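Local coordinates for protein hydroxyglutarate synthase (Pseudomonas putida, PDB 6W1G) that catalyses the iron(II)-dependent decarboxylation and hydroxylation of 2-oxoadipate by dioxygen, giving D-2-hydroxyglutarate in the catabolism of D-lysine, at residues Asp10-Gln15 with Ala89-Gln94; Gln94-Tyr99 with Ala112-His117; Gly254-Arg259 with Leu336-Phe341; Arg258-Leu263 with Phe344-Ala349. All coordinates share one frame; numbering follows the deposited sequence. Where two conformers were deposited one is given.

Contact 1. Residues Asp10-Gln15 with Ala89-Gln94; sequences DSIRAQ and AVMGMQ
The Schellman turn that ends helix 78-90 receives Arg13 and Ile12 of helix 9-27, with Arg13 reaching across Met91 to Met93. NH1 of Arg13 gives a hydrogen bond to Met91 O at 2.8 Å, with the oxygen near the guanidinium plane. The same guanidinium turns both NH1 and NH2 to a single oxygen of its own helix, Asp10 OD1, NH2 lying 2.9 Å from it in a salt bridge, while NE is bonded to Ser124 O. Together these bonds fix the rotation of the guanidinium. Gly92, with positive phi, is the C-prime residue of the Schellman motif, in which Met93 N returns to Phe88 O and Gly92 N to Ala89 O; the turn leads into strand 94-100. A water bridges this turn to the helix, donating to Asp10 OD1 and to Gly92 O. With CG anti to the backbone N (chi1 -175°), the Arg13 chain starts out past Met91 O, and its CD then rests on Met93 CG at 3.5 Å, with SD close by. Ile12 crosses Met91 at about a right angle, its CG2 3.7 Å from Met91 CG, and its CD1 reaches toward Val90. Phe182 of helix 176-188 packs on Val90 and Met91.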
loop_
_atom_site.group_PDB
_atom_site.type_symbol
_atom_site.label_atom_id
_atom_site.label_comp_id
_atom_site.label_asym_id
_atom_site.label_seq_id
_atom_site.Cartn_x
_atom_site.Cartn_y
_atom_site.Cartn_z
ATOM N N ASP A 10 -14.000 -0.586 10.408
ATOM C CA ASP A 10 -13.883 -0.464 8.954
ATOM C C ASP A 10 -14.530 0.817 8.447
ATOM O O ASP A 10 -14.025 1.462 7.522
ATOM C CB ASP A 10 -14.559 -1.663 8.272
ATOM C CG ASP A 10 -13.883 -2.989 8.562
ATOM O OD1 ASP A 10 -12.653 -3.064 8.762
ATOM O OD2 ASP A 10 -14.617 -3.985 8.564
ATOM N N SER A 11 -15.646 1.225 9.050
ATOM C CA SER A 11 -16.309 2.460 8.639
ATOM C C SER A 11 -15.467 3.671 8.993
ATOM O O SER A 11 -15.428 4.649 8.246
ATOM C CB SER A 11 -17.709 2.565 9.231
ATOM O OG SER A 11 -17.706 2.836 10.615
ATOM N N ILE A 12 -14.829 3.659 10.160
ATOM C CA ILE A 12 -13.932 4.753 10.525
ATOM C C ILE A 12 -12.774 4.841 9.524
ATOM O O ILE A 12 -12.401 5.940 9.091
ATOM C CB ILE A 12 -13.384 4.595 11.954
ATOM C CG1 ILE A 12 -14.532 4.395 12.956
ATOM C CG2 ILE A 12 -12.600 5.819 12.366
ATOM C CD1 ILE A 12 -14.061 4.238 14.416
ATOM N N ARG A 13 -12.197 3.688 9.142
ATOM C CA ARG A 13 -11.121 3.682 8.161
ATOM C C ARG A 13 -11.574 4.289 6.842
ATOM O O ARG A 13 -10.862 5.100 6.240
ATOM C CB ARG A 13 -10.634 2.251 7.953
ATOM C CG ARG A 13 -9.443 2.158 7.050
ATOM C CD ARG A 13 -8.816 0.778 6.993
ATOM N NE ARG A 13 -9.707 -0.223 6.476
ATOM C CZ ARG A 13 -10.421 -1.113 7.156
ATOM N NH1 ARG A 13 -10.401 -1.175 8.469
ATOM N NH2 ARG A 13 -11.193 -1.957 6.494
ATOM N N ALA A 14 -12.775 3.919 6.362
ATOM C CA ALA A 14 -13.241 4.495 5.091
ATOM C C ALA A 14 -13.394 5.990 5.200
ATOM O O ALA A 14 -13.033 6.744 4.279
ATOM C CB ALA A 14 -14.562 3.841 4.692
ATOM N N GLN A 15 -13.947 6.460 6.323
ATOM C CA GLN A 15 -14.116 7.895 6.532
ATOM C C GLN A 15 -12.778 8.623 6.614
ATOM O O GLN A 15 -12.613 9.736 6.074
ATOM C CB GLN A 15 -14.923 8.123 7.799
ATOM C CG GLN A 15 -16.391 7.808 7.633
ATOM C CD GLN A 15 -17.151 7.842 8.924
ATOM O OE1 GLN A 15 -16.572 7.968 9.997
ATOM N NE2 GLN A 15 -18.458 7.707 8.829
ATOM N N ALA A 89 -5.021 1.250 14.924
ATOM C CA ALA A 89 -5.834 0.153 15.428
ATOM C C ALA A 89 -7.278 0.581 15.673
ATOM O O ALA A 89 -8.180 -0.242 15.527
ATOM C CB ALA A 89 -5.208 -0.420 16.713
ATOM N N VAL A 90 -7.526 1.857 15.984
ATOM C CA VAL A 90 -8.903 2.362 16.104
ATOM C C VAL A 90 -9.666 2.107 14.822
ATOM O O VAL A 90 -10.881 1.892 14.817
ATOM C CB VAL A 90 -8.894 3.872 16.455
ATOM C CG1 VAL A 90 -10.306 4.431 16.417
ATOM C CG2 VAL A 90 -8.255 4.060 17.815
ATOM N N MET A 91 -8.958 2.161 13.693
ATOM C CA MET A 91 -9.522 1.979 12.361
ATOM C C MET A 91 -9.308 0.580 11.807
ATOM O O MET A 91 -9.374 0.390 10.584
ATOM C CB MET A 91 -8.929 3.026 11.431
ATOM C CG MET A 91 -9.253 4.412 11.896
ATOM S SD MET A 91 -8.726 5.720 10.815
ATOM C CE MET A 91 -7.099 5.636 11.022
ATOM N N GLY A 92 -9.039 -0.401 12.670
ATOM C CA GLY A 92 -8.942 -1.749 12.196
ATOM C C GLY A 92 -7.713 -2.036 11.358
ATOM O O GLY A 92 -7.724 -3.006 10.585
ATOM N N MET A 93 -6.668 -1.219 11.488
ATOM C CA MET A 93 -5.472 -1.367 10.672
ATOM C C MET A 93 -4.375 -1.928 11.536
ATOM O O MET A 93 -4.086 -1.344 12.592
ATOM C CB MET A 93 -5.082 0.004 10.115
ATOM C CG MET A 93 -6.132 0.544 9.171
ATOM S SD MET A 93 -6.011 2.332 8.828
ATOM C CE MET A 93 -4.597 2.274 7.766
ATOM N N GLN A 94 -3.763 -2.976 11.153
ATOM C CA GLN A 94 -2.700 -3.682 11.832
ATOM C C GLN A 94 -1.416 -3.594 11.041
ATOM O O GLN A 94 -1.456 -3.492 9.819
ATOM C CB GLN A 94 -3.058 -5.145 12.042
ATOM C CG GLN A 94 -4.336 -5.317 12.782
ATOM C CD GLN A 94 -4.712 -6.779 12.886
ATOM O OE1 GLN A 94 -3.893 -7.614 13.292
ATOM N NE2 GLN A 94 -5.947 -7.111 12.501
HETATM O O HOH W 1 -10.305 -4.451 10.115
#

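Contact 2. Residues Gln94-Tyr99 with Ala112-His117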
loop_
_atom_site.group_PDB
_atom_site.type_symbol
_atom_site.label_atom_id
_atom_site.label_comp_id
_atom_site.label_asym_id
_atom_site.label_seq_id
_atom_site.Cartn_x
_atom_site.Cartn_y
_atom_site.Cartn_z
ATOM N N GLN A 94 -3.763 -2.976 11.153
ATOM C CA GLN A 94 -2.700 -3.682 11.832
ATOM C C GLN A 94 -1.416 -3.594 11.041
ATOM O O GLN A 94 -1.456 -3.492 9.819
ATOM C CB GLN A 94 -3.058 -5.145 12.042
ATOM C CG GLN A 94 -4.336 -5.317 12.782
ATOM C CD GLN A 94 -4.712 -6.779 12.886
ATOM O OE1 GLN A 94 -3.893 -7.614 13.292
ATOM N NE2 GLN A 94 -5.947 -7.111 12.501
ATOM N N PRO A 95 -0.247 -3.698 11.692
ATOM C CA PRO A 95 1.026 -3.641 10.941
ATOM C C PRO A 95 1.298 -4.942 10.207
ATOM O O PRO A 95 1.321 -6.009 10.838
ATOM C CB PRO A 95 2.063 -3.392 12.039
ATOM C CG PRO A 95 1.404 -3.989 13.273
ATOM C CD PRO A 95 -0.051 -3.762 13.161
ATOM N N VAL A 96 1.494 -4.852 8.905
ATOM C CA VAL A 96 1.720 -6.018 8.058
ATOM C C VAL A 96 3.012 -5.795 7.292
ATOM O O VAL A 96 3.183 -4.764 6.632
ATOM C CB VAL A 96 0.548 -6.245 7.082
ATOM C CG1 VAL A 96 0.834 -7.464 6.230
ATOM C CG2 VAL A 96 -0.752 -6.365 7.842
ATOM N N GLY A 97 3.905 -6.790 7.337
ATOM C CA GLY A 97 5.122 -6.754 6.575
ATOM C C GLY A 97 6.217 -5.917 7.179
ATOM O O GLY A 97 6.015 -5.140 8.111
ATOM N N TYR A 98 7.420 -6.078 6.636
ATOM C CA TYR A 98 8.587 -5.343 7.101
ATOM C C TYR A 98 9.491 -5.089 5.904
ATOM O O TYR A 98 9.802 -5.994 5.126
ATOM C CB TYR A 98 9.336 -6.153 8.176
ATOM C CG TYR A 98 10.621 -5.480 8.580
ATOM C CD1 TYR A 98 10.617 -4.251 9.240
ATOM C CD2 TYR A 98 11.848 -6.037 8.273
ATOM C CE1 TYR A 98 11.769 -3.603 9.580
ATOM C CE2 TYR A 98 13.018 -5.395 8.623
ATOM C CZ TYR A 98 12.986 -4.190 9.286
ATOM O OH TYR A 98 14.192 -3.595 9.614
ATOM N N TYR A 99 9.873 -3.822 5.738
ATOM C CA TYR A 99 10.617 -3.346 4.577
ATOM C C TYR A 99 11.821 -2.585 5.105
ATOM O O TYR A 99 11.660 -1.522 5.703
ATOM C CB TYR A 99 9.778 -2.415 3.715
ATOM C CG TYR A 99 8.447 -3.012 3.284
ATOM C CD1 TYR A 99 7.345 -2.986 4.147
ATOM C CD2 TYR A 99 8.275 -3.595 2.045
ATOM C CE1 TYR A 99 6.136 -3.535 3.780
ATOM C CE2 TYR A 99 7.077 -4.146 1.678
ATOM C CZ TYR A 99 6.016 -4.111 2.527
ATOM O OH TYR A 99 4.826 -4.686 2.126
ATOM N N ALA A 112 3.417 -1.610 6.782
ATOM C CA ALA A 112 2.190 -0.988 6.306
ATOM C C ALA A 112 1.040 -1.359 7.240
ATOM O O ALA A 112 0.825 -2.530 7.531
ATOM C CB ALA A 112 1.834 -1.387 4.893
ATOM N N PHE A 113 0.286 -0.364 7.655
ATOM C CA PHE A 113 -0.899 -0.590 8.465
ATOM C C PHE A 113 -2.089 -0.776 7.524
ATOM O O PHE A 113 -2.324 0.077 6.654
ATOM C CB PHE A 113 -1.130 0.572 9.441
ATOM C CG PHE A 113 -0.056 0.663 10.481
ATOM C CD1 PHE A 113 1.050 1.488 10.306
ATOM C CD2 PHE A 113 -0.165 -0.039 11.668
ATOM C CE1 PHE A 113 2.018 1.582 11.301
ATOM C CE2 PHE A 113 0.790 0.062 12.636
ATOM C CZ PHE A 113 1.892 0.881 12.445
ATOM N N ARG A 114 -2.838 -1.861 7.710
ATOM C CA ARG A 114 -3.956 -2.179 6.853
ATOM C C ARG A 114 -4.866 -3.162 7.566
ATOM O O ARG A 114 -4.459 -3.834 8.518
ATOM C CB ARG A 114 -3.537 -2.744 5.482
ATOM C CG ARG A 114 -2.764 -4.052 5.554
ATOM C CD ARG A 114 -2.607 -4.599 4.160
ATOM N NE ARG A 114 -1.959 -5.893 4.034
ATOM C CZ ARG A 114 -2.606 -7.067 3.986
ATOM N NH1 ARG A 114 -3.891 -7.158 4.244
ATOM N NH2 ARG A 114 -1.939 -8.159 3.629
ATOM N N ALA A 115 -6.108 -3.286 7.085
ATOM C CA ALA A 115 -6.972 -4.382 7.490
ATOM C C ALA A 115 -6.450 -5.658 6.843
ATOM O O ALA A 115 -5.674 -5.660 5.898
ATOM C CB ALA A 115 -8.381 -4.086 7.064
ATOM N N VAL A 116 -6.898 -6.781 7.385
ATOM C CA VAL A 116 -6.306 -8.072 7.039
ATOM C C VAL A 116 -7.265 -9.076 6.404
ATOM O O VAL A 116 -6.809 -10.036 5.757
ATOM C CB VAL A 116 -5.556 -8.689 8.230
ATOM C CG1 VAL A 116 -4.449 -7.731 8.729
ATOM C CG2 VAL A 116 -6.524 -9.131 9.305
ATOM N N HIS A 117 -8.552 -8.910 6.551
ATOM C CA HIS A 117 -9.545 -9.884 6.134
ATOM C C HIS A 117 -10.235 -9.306 4.906
ATOM O O HIS A 117 -10.532 -8.098 4.890
ATOM C CB HIS A 117 -10.522 -10.089 7.265
ATOM C CG HIS A 117 -11.550 -11.120 7.049
ATOM N ND1 HIS A 117 -12.607 -10.958 6.177
ATOM C CD2 HIS A 117 -11.766 -12.295 7.687
ATOM C CE1 HIS A 117 -13.423 -11.989 6.291
ATOM N NE2 HIS A 117 -12.938 -12.812 7.205
#
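Strands 94-100 and 108-114 pair antiparallel as a beta hairpin at one edge of the five-stranded mixed sheet, their short segments inclined at 132° between N-to-C directions. Gln94 with Arg114 and Val96 with Ala112 are hydrogen-bonded pairs flanking the non-hydrogen-bonded pair Pro95-Phe113. Gln94 N gives a nearly straight bond to Arg114 O (2.9 Å, 171°), and Val96 N binds Ala112 O at 2.8 Å; the return bond from Ala112 N to Val96 O is longer, 3.2 Å. Proline has no N-H to give, which the non-hydrogen-bonded place accommodates. There the strands come close, and Phe113 CA-H points at Gln94 O. On the face of Pro95 and Phe113, the phenyl crosses the pyrrolidine obliquely, with CE2 3.7 Å from Pro95 CB; Leu433 of helix 424-433 touches both residues. The other face carries Gln94, Val96, Ala112 and Arg114. Arg114, its chain extended from CG to NE, lays one guanidinium face against Val96, whose CG2 sits toward the rim. NE forms a salt bridge with Asp398, and NH1 binds Ala115 O. The side chain of Ala112 lies about 9 Å from the bound nickel, and Tyr99, whose OH is bonded to Phe399 N, lies near Val402 of the 2-oxoadipate site. Beyond the paired strands, Val116 CG1 meets Val96 CG2 at 4.0 Å, while Val116 CG2 touches Gln94 NE2 at 3.8 Å.

Contact 3. Residues Gly254-Arg259 with Leu336-Phe341; sequences GPPTRR and LLQANF
Pro256 wedges between Leu337 and Phe341, one turn apart on helix 330-341, and makes the dense part of this contact. Its CD stands over one face of the Phe341 ring in a CH-pi contact, 4.0 Å from the centroid and 29° off the ring normal, so the approach is displaced from the centre toward CG, the nearest ring atom at 3.5 Å. Pro256 CG meets Phe341 CB as well, and the pyrrolidine crosses the phenylalanine side chain obliquely. On the other side of the wedge, Leu337 CG, anti to its backbone N (chi1 -175°), is brought to 3.8 Å from Pro256 CD, and Leu337 CD2 reaches Pro256 N and, at 3.6 Å, Gly254 O.

The wedge belongs to the loop between helix 234-240 and strand 264-275, which here lies against the C-terminal part of the helix. Tyr310 of helix 304-321 meets the Phe341 ring and also touches Pro255, while Leu313 adds to the apolar surround of Phe341.

Toward solvent the fit is looser. Thr257 and Gln338 are exposed; Gln338 bends over Pro256, crossing it at about a right angle, and Thr257 turns its OG1 to Asp235 in a hydrogen bond. Arg258 reaches the helix through water: the water accepts from Arg258 NH1 at 2.8 Å, in the guanidinium plane, and donates to Phe341 O, also at 2.8 Å. The direct bonds of this guanidinium are made outside the helix, to backbone carbonyls of its own loop and of the link that follows Phe341.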
loop_
_atom_site.group_PDB
_atom_site.type_symbol
_atom_site.label_atom_id
_atom_site.label_comp_id
_atom_site.label_asym_id
_atom_site.label_seq_id
_atom_site.Cartn_x
_atom_site.Cartn_y
_atom_site.Cartn_z
ATOM N N GLY A 254 8.074 -2.624 -10.539
ATOM C CA GLY A 254 7.274 -3.826 -10.527
ATOM C C GLY A 254 7.490 -4.658 -11.771
ATOM O O GLY A 254 8.377 -4.401 -12.585
ATOM N N PRO A 255 6.678 -5.697 -11.945
ATOM C CA PRO A 255 6.765 -6.521 -13.165
ATOM C C PRO A 255 6.384 -5.712 -14.389
ATOM O O PRO A 255 5.804 -4.637 -14.276
ATOM C CB PRO A 255 5.722 -7.621 -12.916
ATOM C CG PRO A 255 4.676 -6.912 -12.065
ATOM C CD PRO A 255 5.487 -6.019 -11.130
ATOM N N PRO A 256 6.695 -6.223 -15.584
ATOM C CA PRO A 256 6.198 -5.611 -16.811
ATOM C C PRO A 256 4.710 -5.851 -17.018
ATOM O O PRO A 256 4.064 -6.568 -16.222
ATOM C CB PRO A 256 7.029 -6.303 -17.893
ATOM C CG PRO A 256 7.168 -7.699 -17.333
ATOM C CD PRO A 256 7.319 -7.533 -15.830
ATOM N N THR A 257 4.176 -5.257 -18.075
ATOM C CA THR A 257 2.789 -5.463 -18.468
ATOM C C THR A 257 2.509 -6.948 -18.630
ATOM O O THR A 257 3.277 -7.671 -19.270
ATOM C CB THR A 257 2.540 -4.746 -19.798
ATOM O OG1 THR A 257 2.939 -3.362 -19.696
ATOM C CG2 THR A 257 1.081 -4.865 -20.201
ATOM N N ARG A 258 1.378 -7.388 -18.092
ATOM C CA ARG A 258 0.944 -8.768 -18.169
ATOM C C ARG A 258 -0.565 -8.800 -18.341
ATOM O O ARG A 258 -1.286 -7.909 -17.904
ATOM C CB ARG A 258 1.275 -9.503 -16.848
ATOM C CG ARG A 258 2.746 -9.818 -16.651
ATOM C CD ARG A 258 3.053 -10.237 -15.225
ATOM N NE ARG A 258 2.184 -11.326 -14.763
ATOM C CZ ARG A 258 2.400 -12.633 -14.946
ATOM N NH1 ARG A 258 3.483 -13.060 -15.599
ATOM N NH2 ARG A 258 1.507 -13.516 -14.487
ATOM N N ARG A 259 -1.047 -9.899 -18.923
ATOM C CA ARG A 259 -2.485 -10.161 -18.941
ATOM C C ARG A 259 -3.020 -10.384 -17.528
ATOM O O ARG A 259 -4.149 -9.966 -17.220
ATOM C CB ARG A 259 -2.779 -11.402 -19.769
ATOM C CG ARG A 259 -2.491 -11.216 -21.242
ATOM C CD ARG A 259 -2.608 -12.507 -22.055
ATOM N NE ARG A 259 -1.365 -13.278 -22.036
ATOM C CZ ARG A 259 -1.272 -14.586 -21.814
ATOM N NH1 ARG A 259 -2.357 -15.319 -21.598
ATOM N NH2 ARG A 259 -0.074 -15.162 -21.821
ATOM N N LEU A 336 14.282 -5.129 -21.403
ATOM C CA LEU A 336 14.907 -6.255 -20.721
ATOM C C LEU A 336 13.969 -6.864 -19.692
ATOM O O LEU A 336 13.947 -8.090 -19.498
ATOM C CB LEU A 336 16.156 -5.772 -20.005
ATOM C CG LEU A 336 17.356 -5.424 -20.883
ATOM C CD1 LEU A 336 18.391 -4.732 -20.035
ATOM C CD2 LEU A 336 17.897 -6.690 -21.483
ATOM N N LEU A 337 13.215 -6.025 -19.002
ATOM C CA LEU A 337 12.248 -6.519 -18.026
ATOM C C LEU A 337 11.229 -7.433 -18.677
ATOM O O LEU A 337 10.918 -8.512 -18.142
ATOM C CB LEU A 337 11.575 -5.323 -17.367
ATOM C CG LEU A 337 10.609 -5.609 -16.241
ATOM C CD1 LEU A 337 11.373 -6.092 -15.037
ATOM C CD2 LEU A 337 9.791 -4.360 -15.937
ATOM N N GLN A 338 10.656 -7.005 -19.805
ATOM C CA GLN A 338 9.695 -7.847 -20.497
ATOM C C GLN A 338 10.334 -9.161 -20.922
ATOM O O GLN A 338 9.752 -10.239 -20.727
ATOM C CB GLN A 338 9.064 -7.089 -21.664
ATOM C CG GLN A 338 7.788 -7.788 -22.297
ATOM C CD GLN A 338 6.755 -8.474 -21.332
ATOM O OE1 GLN A 338 5.849 -7.820 -20.789
ATOM N NE2 GLN A 338 6.875 -9.812 -21.152
ATOM N N ALA A 339 11.540 -9.104 -21.478
ATOM C CA ALA A 339 12.184 -10.323 -21.941
ATOM C C ALA A 339 12.397 -11.306 -20.800
ATOM O O ALA A 339 12.106 -12.495 -20.938
ATOM C CB ALA A 339 13.491 -9.963 -22.638
ATOM N N ASN A 340 12.896 -10.829 -19.662
ATOM C CA ASN A 340 13.205 -11.731 -18.563
ATOM C C ASN A 340 11.941 -12.260 -17.883
ATOM O O ASN A 340 11.944 -13.388 -17.388
ATOM C CB ASN A 340 14.105 -11.011 -17.559
ATOM C CG ASN A 340 15.568 -10.992 -17.985
ATOM O OD1 ASN A 340 16.306 -11.932 -17.713
ATOM N ND2 ASN A 340 15.994 -9.915 -18.642
ATOM N N PHE A 341 10.856 -11.492 -17.875
ATOM C CA PHE A 341 9.651 -11.931 -17.168
ATOM C C PHE A 341 8.772 -12.814 -18.034
ATOM O O PHE A 341 7.734 -13.283 -17.567
ATOM C CB PHE A 341 8.855 -10.741 -16.616
ATOM C CG PHE A 341 9.174 -10.443 -15.182
ATOM C CD1 PHE A 341 10.258 -9.655 -14.859
ATOM C CD2 PHE A 341 8.410 -10.965 -14.167
ATOM C CE1 PHE A 341 10.576 -9.403 -13.555
ATOM C CE2 PHE A 341 8.708 -10.714 -12.858
ATOM C CZ PHE A 341 9.774 -9.909 -12.536
HETATM O O HOH W 2 5.508 -11.700 -16.998
#

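Contact 4. Residues Arg258-Leu263 with Phe344-Ala349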
loop_
_atom_site.group_PDB
_atom_site.type_symbol
_atom_site.label_atom_id
_atom_site.label_comp_id
_atom_site.label_asym_id
_atom_site.label_seq_id
_atom_site.Cartn_x
_atom_site.Cartn_y
_atom_site.Cartn_z
ATOM N N ARG A 258 1.378 -7.388 -18.092
ATOM C CA ARG A 258 0.944 -8.768 -18.169
ATOM C C ARG A 258 -0.565 -8.800 -18.341
ATOM O O ARG A 258 -1.286 -7.909 -17.904
ATOM C CB ARG A 258 1.275 -9.503 -16.848
ATOM C CG ARG A 258 2.746 -9.818 -16.651
ATOM C CD ARG A 258 3.053 -10.237 -15.225
ATOM N NE ARG A 258 2.184 -11.326 -14.763
ATOM C CZ ARG A 258 2.400 -12.633 -14.946
ATOM N NH1 ARG A 258 3.483 -13.060 -15.599
ATOM N NH2 ARG A 258 1.507 -13.516 -14.487
ATOM N N ARG A 259 -1.047 -9.899 -18.923
ATOM C CA ARG A 259 -2.485 -10.161 -18.941
ATOM C C ARG A 259 -3.020 -10.384 -17.528
ATOM O O ARG A 259 -4.149 -9.966 -17.220
ATOM C CB ARG A 259 -2.779 -11.402 -19.769
ATOM C CG ARG A 259 -2.491 -11.216 -21.242
ATOM C CD ARG A 259 -2.608 -12.507 -22.055
ATOM N NE ARG A 259 -1.365 -13.278 -22.036
ATOM C CZ ARG A 259 -1.272 -14.586 -21.814
ATOM N NH1 ARG A 259 -2.357 -15.319 -21.598
ATOM N NH2 ARG A 259 -0.074 -15.162 -21.821
ATOM N N HIS A 260 -2.224 -11.028 -16.661
ATOM C CA HIS A 260 -2.622 -11.343 -15.289
ATOM C C HIS A 260 -1.554 -10.755 -14.390
ATOM O O HIS A 260 -0.559 -11.425 -14.054
ATOM C CB HIS A 260 -2.817 -12.847 -15.130
ATOM C CG HIS A 260 -3.946 -13.306 -15.963
ATOM N ND1 HIS A 260 -5.258 -12.974 -15.674
ATOM C CD2 HIS A 260 -3.975 -13.985 -17.130
ATOM C CE1 HIS A 260 -6.042 -13.455 -16.619
ATOM N NE2 HIS A 260 -5.291 -14.088 -17.494
ATOM N N PRO A 261 -1.715 -9.483 -14.022
ATOM C CA PRO A 261 -0.694 -8.788 -13.235
ATOM C C PRO A 261 -0.395 -9.490 -11.930
ATOM O O PRO A 261 -1.256 -10.148 -11.330
ATOM C CB PRO A 261 -1.304 -7.390 -13.041
ATOM C CG PRO A 261 -2.124 -7.237 -14.349
ATOM C CD PRO A 261 -2.800 -8.587 -14.437
ATOM N N ILE A 262 0.822 -9.265 -11.444
ATOM C CA ILE A 262 1.313 -9.798 -10.188
ATOM C C ILE A 262 1.879 -8.658 -9.342
ATOM O O ILE A 262 2.421 -7.677 -9.861
ATOM C CB ILE A 262 2.360 -10.925 -10.392
ATOM C CG1 ILE A 262 3.558 -10.428 -11.209
ATOM C CG2 ILE A 262 1.684 -12.128 -11.040
ATOM C CD1 ILE A 262 4.586 -11.526 -11.467
ATOM N N LEU A 263 1.768 -8.812 -8.016
ATOM C CA LEU A 263 2.230 -7.784 -7.079
ATOM C C LEU A 263 1.605 -6.450 -7.440
ATOM O O LEU A 263 0.375 -6.332 -7.462
ATOM C CB LEU A 263 3.749 -7.753 -6.950
ATOM C CG LEU A 263 4.351 -9.070 -6.454
ATOM C CD1 LEU A 263 5.864 -8.921 -6.261
ATOM C CD2 LEU A 263 3.729 -9.558 -5.179
ATOM N N PHE A 344 7.734 -15.967 -16.260
ATOM C CA PHE A 344 6.708 -16.013 -15.231
ATOM C C PHE A 344 5.380 -16.301 -15.921
ATOM O O PHE A 344 4.904 -15.460 -16.693
ATOM C CB PHE A 344 6.641 -14.693 -14.468
ATOM C CG PHE A 344 6.011 -14.836 -13.100
ATOM C CD1 PHE A 344 4.687 -15.250 -12.964
ATOM C CD2 PHE A 344 6.747 -14.616 -11.950
ATOM C CE1 PHE A 344 4.125 -15.435 -11.713
ATOM C CE2 PHE A 344 6.192 -14.794 -10.693
ATOM C CZ PHE A 344 4.871 -15.190 -10.569
ATOM N N PRO A 345 4.756 -17.461 -15.692
ATOM C CA PRO A 345 3.533 -17.791 -16.440
ATOM C C PRO A 345 2.506 -16.676 -16.373
ATOM O O PRO A 345 2.264 -16.116 -15.300
ATOM C CB PRO A 345 3.023 -19.054 -15.747
ATOM C CG PRO A 345 4.292 -19.717 -15.273
ATOM C CD PRO A 345 5.165 -18.571 -14.806
ATOM N N ASP A 346 1.903 -16.355 -17.527
ATOM C CA ASP A 346 0.920 -15.277 -17.657
ATOM C C ASP A 346 -0.432 -15.869 -18.056
ATOM O O ASP A 346 -1.179 -15.310 -18.863
ATOM C CB ASP A 346 1.388 -14.177 -18.617
ATOM C CG ASP A 346 0.580 -12.898 -18.484
ATOM O OD1 ASP A 346 -0.116 -12.718 -17.453
ATOM O OD2 ASP A 346 0.658 -12.055 -19.419
ATOM N N ASP A 347 -0.716 -17.026 -17.510
ATOM C CA ASP A 347 -1.945 -17.763 -17.707
ATOM C C ASP A 347 -2.454 -18.073 -16.302
ATOM O O ASP A 347 -1.725 -18.621 -15.479
ATOM C CB ASP A 347 -1.609 -19.022 -18.496
ATOM C CG ASP A 347 -2.780 -19.938 -18.657
ATOM O OD1 ASP A 347 -3.010 -20.701 -17.721
ATOM O OD2 ASP A 347 -3.440 -19.884 -19.725
ATOM N N LEU A 348 -3.690 -17.703 -16.016
ATOM C CA LEU A 348 -4.194 -17.831 -14.641
ATOM C C LEU A 348 -4.255 -19.282 -14.202
ATOM O O LEU A 348 -3.931 -19.602 -13.046
ATOM C CB LEU A 348 -5.596 -17.255 -14.501
ATOM C CG LEU A 348 -5.808 -15.796 -14.120
ATOM C CD1 LEU A 348 -7.280 -15.573 -13.826
ATOM C CD2 LEU A 348 -4.951 -15.426 -12.939
ATOM N N ALA A 349 -4.680 -20.185 -15.092
ATOM C CA ALA A 349 -4.703 -21.591 -14.730
ATOM C C ALA A 349 -3.329 -22.115 -14.304
ATOM O O ALA A 349 -3.233 -22.948 -13.388
ATOM C CB ALA A 349 -5.318 -22.425 -15.853
#
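Asp346 grips two successive backbone N-H groups of the facing loop with its two carboxylate oxygens: OD2 accepts from Arg259 N and OD1 from His260 N, both at 2.8 Å and both through syn lone pairs. With CG anti to the backbone N (chi1 -165°), the carboxylate is carried to these two groups. The side chains of Arg258 and Arg259 complete a salt-bridge network, but by charge alone: Arg258 NH2 to Asp346 OD1 and Arg259 NE to Asp346 OD2 are each 3.5 Å, with the oxygen well out of the guanidinium plane. In its own plane, Arg258 directs NH2 to Pro345 O (2.8 Å) and NH1 to Phe344 O, while NE and NH2 share His260 O. Asp346 OD1 lies over one face of this guanidinium and Ile262 CD1 over the other. Ile262 CD1 also sits above the centre of the Phe344 ring, 3.6 Å from the centroid and 7° off its normal. In the conformer given, Leu348 CG lies over a face of the His260 ring. The contact thus fastens the loop before strand 264-275 to the link between helices 330-341 and 348-353. Two arginines and two N-H donors around one carboxylate would favour its ionised form.

Overall arrangement
Contacts 1 and 2 share Gln94 and touch: the helix-end turn of contact 1 runs directly into the hairpin of contact 2, and Met93 CE meets Phe113 O at 3.4 Å. Both are buried, but contact 2 lies nearer the chain centre and the metal and relies on backbone pairing, whereas contact 1 depends on one arginine and apolar side chains. Contacts 3 and 4, centres about 10 Å apart, start from the same loop and share Arg258 and Arg259. Contact 3 is mostly apolar with an exposed margin; contact 4 is only partly buried and polar, built on one carboxylate and an arginine bonded to backbone carbonyls. Contact 1 lies about 35 Å from contact 3, centre to centre, across the middle of the chain.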